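Local coordinates for protein caltubin, EF-hand (Lymnaea stagnalis, PDB 6VAN) that probably binds calcium through its EF-hand loops, which hold strontium ions in this crystal, at residues Gln23-Phe26 and Asp27-Lys30; Ala59-Phe62 and Val63-Val67; Ser134-Glu137 and Phe138-Leu141. All coordinates share one frame; numbering follows the deposited sequence.

Contact 1: residues Gln23-Phe26 and Asp27-Lys30. With SR (strontium ion), chain C.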
loop_
_atom_site.group_PDB
_atom_site.type_symbol
_atom_site.label_atom_id
_atom_site.label_comp_id
_atom_site.label_asym_id
_atom_site.label_seq_id
_atom_site.Cartn_x
_atom_site.Cartn_y
_atom_site.Cartn_z
ATOM N N GLN A 23 -10.182 -9.955 -11.985
ATOM C CA GLN A 23 -10.374 -8.493 -11.835
ATOM C C GLN A 23 -10.575 -8.124 -10.361
ATOM O O GLN A 23 -11.273 -8.891 -9.611
ATOM C CB GLN A 23 -11.604 -8.021 -12.616
ATOM C CG GLN A 23 -11.516 -8.267 -14.115
ATOM C CD GLN A 23 -12.367 -7.289 -14.884
ATOM O OE1 GLN A 23 -13.451 -6.912 -14.456
ATOM N NE2 GLN A 23 -11.871 -6.860 -16.033
ATOM N N SER A 24 -9.977 -7.005 -9.958
ATOM C CA SER A 24 -10.282 -6.304 -8.692
ATOM C C SER A 24 -11.093 -5.066 -9.052
ATOM O O SER A 24 -10.552 -4.117 -9.647
ATOM C CB SER A 24 -9.051 -5.990 -7.898
ATOM O OG SER A 24 -9.407 -5.629 -6.567
ATOM N N THR A 25 -12.410 -5.181 -8.825
ATOM C CA THR A 25 -13.396 -4.113 -9.057
ATOM C C THR A 25 -13.412 -3.192 -7.838
ATOM O O THR A 25 -12.793 -3.539 -6.809
ATOM C CB THR A 25 -14.793 -4.688 -9.340
ATOM O OG1 THR A 25 -15.230 -5.420 -8.196
ATOM C CG2 THR A 25 -14.817 -5.598 -10.549
ATOM N N PHE A 26 -14.121 -2.077 -7.964
ATOM C CA PHE A 26 -14.172 -0.961 -6.982
ATOM C C PHE A 26 -14.325 -1.464 -5.540
ATOM O O PHE A 26 -13.479 -1.147 -4.690
ATOM C CB PHE A 26 -15.327 -0.022 -7.321
ATOM C CG PHE A 26 -15.315 1.216 -6.471
ATOM C CD1 PHE A 26 -14.532 2.301 -6.831
ATOM C CD2 PHE A 26 -16.039 1.274 -5.296
ATOM C CE1 PHE A 26 -14.487 3.432 -6.030
ATOM C CE2 PHE A 26 -15.997 2.407 -4.500
ATOM C CZ PHE A 26 -15.220 3.480 -4.871
ATOM N N ASP A 27 -15.398 -2.195 -5.254
ATOM C CA ASP A 27 -15.762 -2.624 -3.876
ATOM C C ASP A 27 -14.688 -3.566 -3.323
ATOM O O ASP A 27 -14.517 -3.621 -2.099
ATOM C CB ASP A 27 -17.159 -3.244 -3.840
ATOM C CG ASP A 27 -18.263 -2.201 -3.896
ATOM O OD1 ASP A 27 -18.269 -1.298 -3.017
ATOM O OD2 ASP A 27 -19.084 -2.267 -4.835
ATOM N N GLU A 28 -13.967 -4.252 -4.200
ATOM C CA GLU A 28 -12.902 -5.191 -3.793
ATOM C C GLU A 28 -11.670 -4.397 -3.379
ATOM O O GLU A 28 -11.117 -4.700 -2.299
ATOM C CB GLU A 28 -12.572 -6.110 -4.944
ATOM C CG GLU A 28 -13.789 -6.826 -5.467
ATOM C CD GLU A 28 -13.447 -7.714 -6.637
ATOM O OE1 GLU A 28 -13.711 -7.284 -7.810
ATOM O OE2 GLU A 28 -12.919 -8.785 -6.386
ATOM N N VAL A 29 -11.319 -3.378 -4.168
ATOM C CA VAL A 29 -10.152 -2.501 -3.854
ATOM C C VAL A 29 -10.522 -1.742 -2.580
ATOM O O VAL A 29 -9.683 -1.632 -1.698
ATOM C CB VAL A 29 -9.775 -1.576 -5.016
ATOM C CG1 VAL A 29 -8.665 -0.599 -4.637
ATOM C CG2 VAL A 29 -9.372 -2.384 -6.247
ATOM N N LYS A 30 -11.767 -1.284 -2.452
ATOM C CA LYS A 30 -12.236 -0.523 -1.258
ATOM C C LYS A 30 -12.136 -1.384 -0.005
ATOM O O LYS A 30 -11.566 -0.897 0.972
ATOM C CB LYS A 30 -13.660 -0.016 -1.465
ATOM C CG LYS A 30 -14.075 1.027 -0.451
ATOM C CD LYS A 30 -15.297 1.775 -0.853
ATOM C CE LYS A 30 -15.743 2.766 0.195
ATOM N NZ LYS A 30 -17.014 3.405 -0.217
HETATM SR SR SR C . -13.300 -9.719 -8.734
HETATM O O HOH W 1 -14.881 -8.743 -10.615
#

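Contact 2: residues Ala59-Phe62 and Val63-Val67. With SR (strontium ion), chain D.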
loop_
_atom_site.group_PDB
_atom_site.type_symbol
_atom_site.label_atom_id
_atom_site.label_comp_id
_atom_site.label_asym_id
_atom_site.label_seq_id
_atom_site.Cartn_x
_atom_site.Cartn_y
_atom_site.Cartn_z
ATOM N N ALA A 59 -11.076 -1.385 -13.631
ATOM C CA ALA A 59 -10.754 -2.500 -12.721
ATOM C C ALA A 59 -9.252 -2.790 -12.813
ATOM O O ALA A 59 -8.633 -2.410 -13.843
ATOM C CB ALA A 59 -11.560 -3.716 -13.073
ATOM N N ILE A 60 -8.679 -3.361 -11.761
ATOM C CA ILE A 60 -7.274 -3.861 -11.835
ATOM C C ILE A 60 -7.342 -5.310 -12.307
ATOM O O ILE A 60 -7.902 -6.129 -11.605
ATOM C CB ILE A 60 -6.513 -3.744 -10.500
ATOM C CG1 ILE A 60 -6.494 -2.301 -9.969
ATOM C CG2 ILE A 60 -5.104 -4.308 -10.659
ATOM C CD1 ILE A 60 -5.954 -2.157 -8.569
ATOM N N ASP A 61 -6.767 -5.578 -13.482
ATOM C CA ASP A 61 -6.747 -6.919 -14.094
ATOM C C ASP A 61 -5.463 -7.612 -13.639
ATOM O O ASP A 61 -4.402 -7.007 -13.797
ATOM C CB ASP A 61 -6.864 -6.768 -15.598
ATOM C CG ASP A 61 -8.163 -6.074 -15.977
ATOM O OD1 ASP A 61 -9.209 -6.733 -15.872
ATOM O OD2 ASP A 61 -8.090 -4.943 -16.437
ATOM N N PHE A 62 -5.543 -8.830 -13.118
ATOM C CA PHE A 62 -4.316 -9.582 -12.756
ATOM C C PHE A 62 -3.385 -9.591 -13.971
ATOM O O PHE A 62 -2.229 -9.240 -13.850
ATOM C CB PHE A 62 -4.614 -10.995 -12.279
ATOM C CG PHE A 62 -3.362 -11.744 -11.928
ATOM C CD1 PHE A 62 -2.661 -11.431 -10.774
ATOM C CD2 PHE A 62 -2.840 -12.698 -12.778
ATOM C CE1 PHE A 62 -1.472 -12.082 -10.477
ATOM C CE2 PHE A 62 -1.649 -13.347 -12.475
ATOM C CZ PHE A 62 -0.984 -13.049 -11.316
ATOM N N VAL A 63 -3.913 -9.957 -15.133
ATOM C CA VAL A 63 -3.153 -9.828 -16.403
ATOM C C VAL A 63 -3.907 -8.873 -17.321
ATOM O O VAL A 63 -5.122 -9.011 -17.484
ATOM C CB VAL A 63 -2.858 -11.204 -17.033
ATOM C CG1 VAL A 63 -1.702 -11.868 -16.318
ATOM C CG2 VAL A 63 -4.047 -12.122 -17.027
ATOM N N PRO A 64 -3.225 -7.890 -17.949
ATOM C CA PRO A 64 -1.770 -7.701 -17.827
ATOM C C PRO A 64 -1.280 -6.825 -16.661
ATOM O O PRO A 64 -0.093 -6.778 -16.423
ATOM C CB PRO A 64 -1.433 -6.925 -19.100
ATOM C CG PRO A 64 -2.665 -6.089 -19.337
ATOM C CD PRO A 64 -3.816 -6.980 -18.933
ATOM N N GLU A 65 -2.204 -6.132 -15.972
ATOM C CA GLU A 65 -1.887 -4.919 -15.166
ATOM C C GLU A 65 -1.125 -5.279 -13.896
ATOM O O GLU A 65 -0.057 -4.659 -13.668
ATOM C CB GLU A 65 -3.175 -4.157 -14.848
ATOM C CG GLU A 65 -3.816 -3.637 -16.109
ATOM C CD GLU A 65 -5.223 -3.104 -16.012
ATOM O OE1 GLU A 65 -5.876 -3.327 -14.993
ATOM O OE2 GLU A 65 -5.636 -2.467 -16.988
ATOM N N TYR A 66 -1.621 -6.188 -13.077
ATOM C CA TYR A 66 -0.956 -6.514 -11.794
ATOM C C TYR A 66 0.393 -7.158 -12.109
ATOM O O TYR A 66 1.387 -6.780 -11.471
ATOM C CB TYR A 66 -1.834 -7.398 -10.913
ATOM C CG TYR A 66 -1.372 -7.551 -9.486
ATOM C CD1 TYR A 66 -1.560 -6.537 -8.558
ATOM C CD2 TYR A 66 -0.815 -8.731 -9.035
ATOM C CE1 TYR A 66 -1.169 -6.685 -7.231
ATOM C CE2 TYR A 66 -0.426 -8.898 -7.719
ATOM C CZ TYR A 66 -0.596 -7.872 -6.812
ATOM O OH TYR A 66 -0.186 -8.049 -5.510
ATOM N N VAL A 67 0.460 -8.063 -13.071
ATOM C CA VAL A 67 1.740 -8.754 -13.381
ATOM C C VAL A 67 2.732 -7.722 -13.907
ATOM O O VAL A 67 3.903 -7.734 -13.449
ATOM C CB VAL A 67 1.543 -9.924 -14.354
ATOM C CG1 VAL A 67 2.878 -10.460 -14.837
ATOM C CG2 VAL A 67 0.728 -11.028 -13.723
HETATM SR SR SR D . -7.927 -2.623 -16.121
#

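Contact 3: residues Ser134-Glu137 and Phe138-Leu141. With SR (strontium ion), chain F; EDO (1,2-ethanediol), chain K.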
loop_
_atom_site.group_PDB
_atom_site.type_symbol
_atom_site.label_atom_id
_atom_site.label_comp_id
_atom_site.label_asym_id
_atom_site.label_seq_id
_atom_site.Cartn_x
_atom_site.Cartn_y
_atom_site.Cartn_z
ATOM N N SER A 134 7.555 12.729 7.339
ATOM C CA SER A 134 7.096 13.483 6.161
ATOM C C SER A 134 7.214 12.597 4.935
ATOM O O SER A 134 7.905 11.547 4.992
ATOM C CB SER A 134 7.941 14.695 5.982
ATOM O OG SER A 134 9.260 14.304 5.704
ATOM N N LEU A 135 6.670 13.027 3.799
ATOM C CA LEU A 135 6.866 12.278 2.550
ATOM C C LEU A 135 8.359 12.168 2.272
ATOM O O LEU A 135 8.830 11.115 1.804
ATOM C CB LEU A 135 6.137 12.964 1.398
ATOM C CG LEU A 135 6.346 12.340 0.029
ATOM C CD1 LEU A 135 5.832 10.903 -0.052
ATOM C CD2 LEU A 135 5.704 13.212 -1.028
ATOM N N ASP A 136 9.106 13.240 2.503
ATOM C CA ASP A 136 10.540 13.249 2.156
ATOM C C ASP A 136 11.350 12.269 3.025
ATOM O O ASP A 136 12.357 11.756 2.559
ATOM C CB ASP A 136 11.089 14.668 2.208
ATOM C CG ASP A 136 10.798 15.374 0.899
ATOM O OD1 ASP A 136 11.318 14.913 -0.142
ATOM O OD2 ASP A 136 10.011 16.327 0.939
ATOM N N GLU A 137 10.937 12.053 4.257
ATOM C CA GLU A 137 11.557 11.013 5.099
ATOM C C GLU A 137 11.083 9.632 4.626
ATOM O O GLU A 137 11.920 8.718 4.440
ATOM C CB GLU A 137 11.180 11.248 6.549
ATOM C CG GLU A 137 11.861 12.460 7.175
ATOM C CD GLU A 137 11.328 12.823 8.539
ATOM O OE1 GLU A 137 10.103 12.711 8.776
ATOM O OE2 GLU A 137 12.119 13.213 9.394
ATOM N N PHE A 138 9.783 9.471 4.472
ATOM C CA PHE A 138 9.182 8.179 4.097
ATOM C C PHE A 138 9.817 7.625 2.820
ATOM O O PHE A 138 10.133 6.427 2.714
ATOM C CB PHE A 138 7.694 8.362 3.904
ATOM C CG PHE A 138 6.959 7.136 3.467
ATOM C CD1 PHE A 138 6.655 6.146 4.377
ATOM C CD2 PHE A 138 6.540 6.986 2.169
ATOM C CE1 PHE A 138 5.966 5.013 3.971
ATOM C CE2 PHE A 138 5.835 5.868 1.774
ATOM C CZ PHE A 138 5.537 4.891 2.684
ATOM N N LYS A 139 10.027 8.468 1.822
ATOM C CA LYS A 139 10.490 7.960 0.506
ATOM C C LYS A 139 11.856 7.303 0.631
ATOM O O LYS A 139 12.174 6.448 -0.219
ATOM C CB LYS A 139 10.547 9.093 -0.528
ATOM C CG LYS A 139 11.628 10.114 -0.259
ATOM C CD LYS A 139 11.618 11.306 -1.193
ATOM C CE LYS A 139 12.907 12.085 -1.030
ATOM N NZ LYS A 139 12.816 13.445 -1.593
ATOM N N THR A 140 12.644 7.657 1.633
ATOM C CA THR A 140 13.994 7.095 1.770
ATOM C C THR A 140 13.908 5.617 2.142
ATOM O O THR A 140 14.915 4.901 1.966
ATOM C CB THR A 140 14.850 7.811 2.816
ATOM O OG1 THR A 140 14.376 7.575 4.133
ATOM C CG2 THR A 140 14.944 9.300 2.576
ATOM N N LEU A 141 12.757 5.135 2.602
ATOM C CA LEU A 141 12.639 3.721 3.047
ATOM C C LEU A 141 12.670 2.799 1.837
ATOM O O LEU A 141 12.826 1.596 2.034
ATOM C CB LEU A 141 11.362 3.562 3.849
ATOM C CG LEU A 141 11.322 4.326 5.164
ATOM C CD1 LEU A 141 9.917 4.292 5.742
ATOM C CD2 LEU A 141 12.338 3.797 6.164
HETATM SR SR SR F . 10.160 13.528 11.200
HETATM C C1 EDO K . 14.633 7.977 -2.998
HETATM O O1 EDO K . 16.050 8.063 -2.846
HETATM C C2 EDO K . 14.152 6.593 -2.979
HETATM O O2 EDO K . 14.373 5.947 -1.723
HETATM O O HOH W 2 8.433 15.288 10.676
HETATM O O HOH W 3 10.644 15.878 9.634
#

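Contact 1: residues Gln23-Phe26 and Asp27-Lys30
Glu-28 reaches back from the first turn of helix 26-34 to Thr-25 and the strontium ion, the part played by the closing glutamate of an EF-hand loop. Its CB rests 3.2 Å from Thr-25 O, beside Ser-24 OG, a hydroxyl hydrogen-bonded to Leu-16 O. CG lies opposite the carbonyl carbon (chi1 -55°), the chain then runs extended past Thr-25 OG1, and this extended course brings CD back to the loop. At the tip, Glu-28 OE1 and Glu-28 OE2 each stand 2.6 Å from the strontium. Glutamate suits the place because its length lets both oxygens face the ion. Thr-25 N donates to Glu-28 OE1 at 2.7 Å, almost straight (164°) but from well above the carboxylate plane; the hydrogen bond from Thr-25 OG1 to the same oxygen is so short that its geometry is doubtful. Gln-23 O, a backbone ligand 2.4 Å from the strontium, a water, Asp-17 and Asp-21 fill out the shell.

Phe-26 CE2 lies 3.8 Å from Lys-30 CD, and the ring also packs on Val-45 of helix 42-52, while Lys-30 NZ pairs with Asp-42. A serine in place of Phe-26 would probably open a gap beside Val-45 and strip the Lys-30 methylenes of their apolar neighbour. Because one carboxylate oxygen serves both the ion and a backbone N-H, metal binding and the start of the helix are probably coupled.

Contact 2: residues Ala59-Phe62 and Val63-Val67
A chi1 of 180° sets Phe-62 CG opposite its own amide nitrogen and the ring beside Tyr-66 and Val-67, whereas Glu-65, whose CG is anti to the carbonyl carbon (chi1 -64°), sends an extended chain the other way, to Asp-61 and the strontium ion. Glu-65 OE1 and Glu-65 OE2 both bind the metal, and Asp-61 OD2 joins them 2.4 Å from the strontium. Aspartate suits this place because its second oxygen, Asp-61 OD1, accepts from Gln-23 NE2 of the neighbouring loop. Asp-61 N donates to Glu-65 OE1 at 2.9 Å, meeting it on the anti side and somewhat out of the carboxylate plane. The strontium probably offsets the repulsion among these carboxylate oxygens. Ala-59 binds through its backbone O, its small methyl suiting a buried place, and Asp-53, Asn-55 and Asn-57 supply the remaining ligands.

This is the end of an EF-hand loop running into its exit helix, but the helix opens unusually: the peptide before Pro-64 is cis, and the backbone makes a wider pi-type turn. Tyr-66 N therefore reaches five residues back, to Asp-61 O at 3.0 Å, and Val-67 N likewise donates to Phe-62 O. Proline suits the turn in having no N-H to satisfy.

On the apolar side, Val-67 CG2 sits over one face of the Phe-62 ring, 3.8 Å from its centroid, in a CH-pi contact. The Tyr-66 ring meets Phe-62 rim to rim instead, with Phe-62 CD1 3.7 Å from Tyr-66 CD2. Lys-9 adds a cation-pi contact to Phe-62.

Contact 3: residues Ser134-Glu137 and Phe138-Leu141
The carboxylate of Asp-136 receives Lys-139 NZ nearly in line with its CG-OD1 bond, the nitrogen standing 2.6 Å from Asp-136 OD1 in a salt bridge. The next flat group, the Glu-137 carboxylate, belongs to a capping box with Ser-134 at the close of an EF-hand loop: it turns both oxygens to the strontium ion, and Ser-134 N donates to Glu-137 OE1 at 2.9 Å on its anti side, only 16° out of plane. The third, the Phe-138 ring, leads away from the first turn to the ring of Phe-84 in helix 77-87, the two planes inclined at about 55°.

In the other half of the box, the hydroxyl Ser-134 OG accepts from Glu-137 N at 3.2 Å. Serine fits the N-cap because its short hydroxyl can satisfy an amide of the first turn that has no carbonyl before it. Glutamate does double service, since the oxygen that completes the box also binds the metal, together with Asp-126, Asn-128, Asp-130, Lys-132 O and two waters.

Beyond the cap, Phe-138 N bonds to Ser-134 O and Lys-139 N to Leu-135 O. Lys-139 CG stands between its backbone N and carbonyl carbon (chi1 69°), and the extended chain beyond it lies alongside Asp-136, pointing the same way, which places the ammonium at the acid. Thr-140 gives Glu-137 O two donors: Thr-140 N hydrogen-bonds to it, and Thr-140 OG1 donates to the same Glu-137 O in the carbonyl plane, at 2.7 Å.

Overall arrangement
From the N terminus the three contacts follow in series, none nested in or crossing another, and each spans the junction where a metal-binding loop passes into the structure that follows it. Contact 1 closes the first loop ahead of helix 26-34, and contact 2 closes the second ahead of helix 62-71. These two are neighbours, their centres 12 Å apart: strands 23-24 and 60-61 form a short antiparallel sheet, and Gln-23 reaches Asp-61, so the paired EF-hands are tied loop to loop. Contact 3 closes the last loop, on the opposite side of the chain's centre, with strand 132-133 paired to 95-96. Its centre lies 28 Å from each of the others.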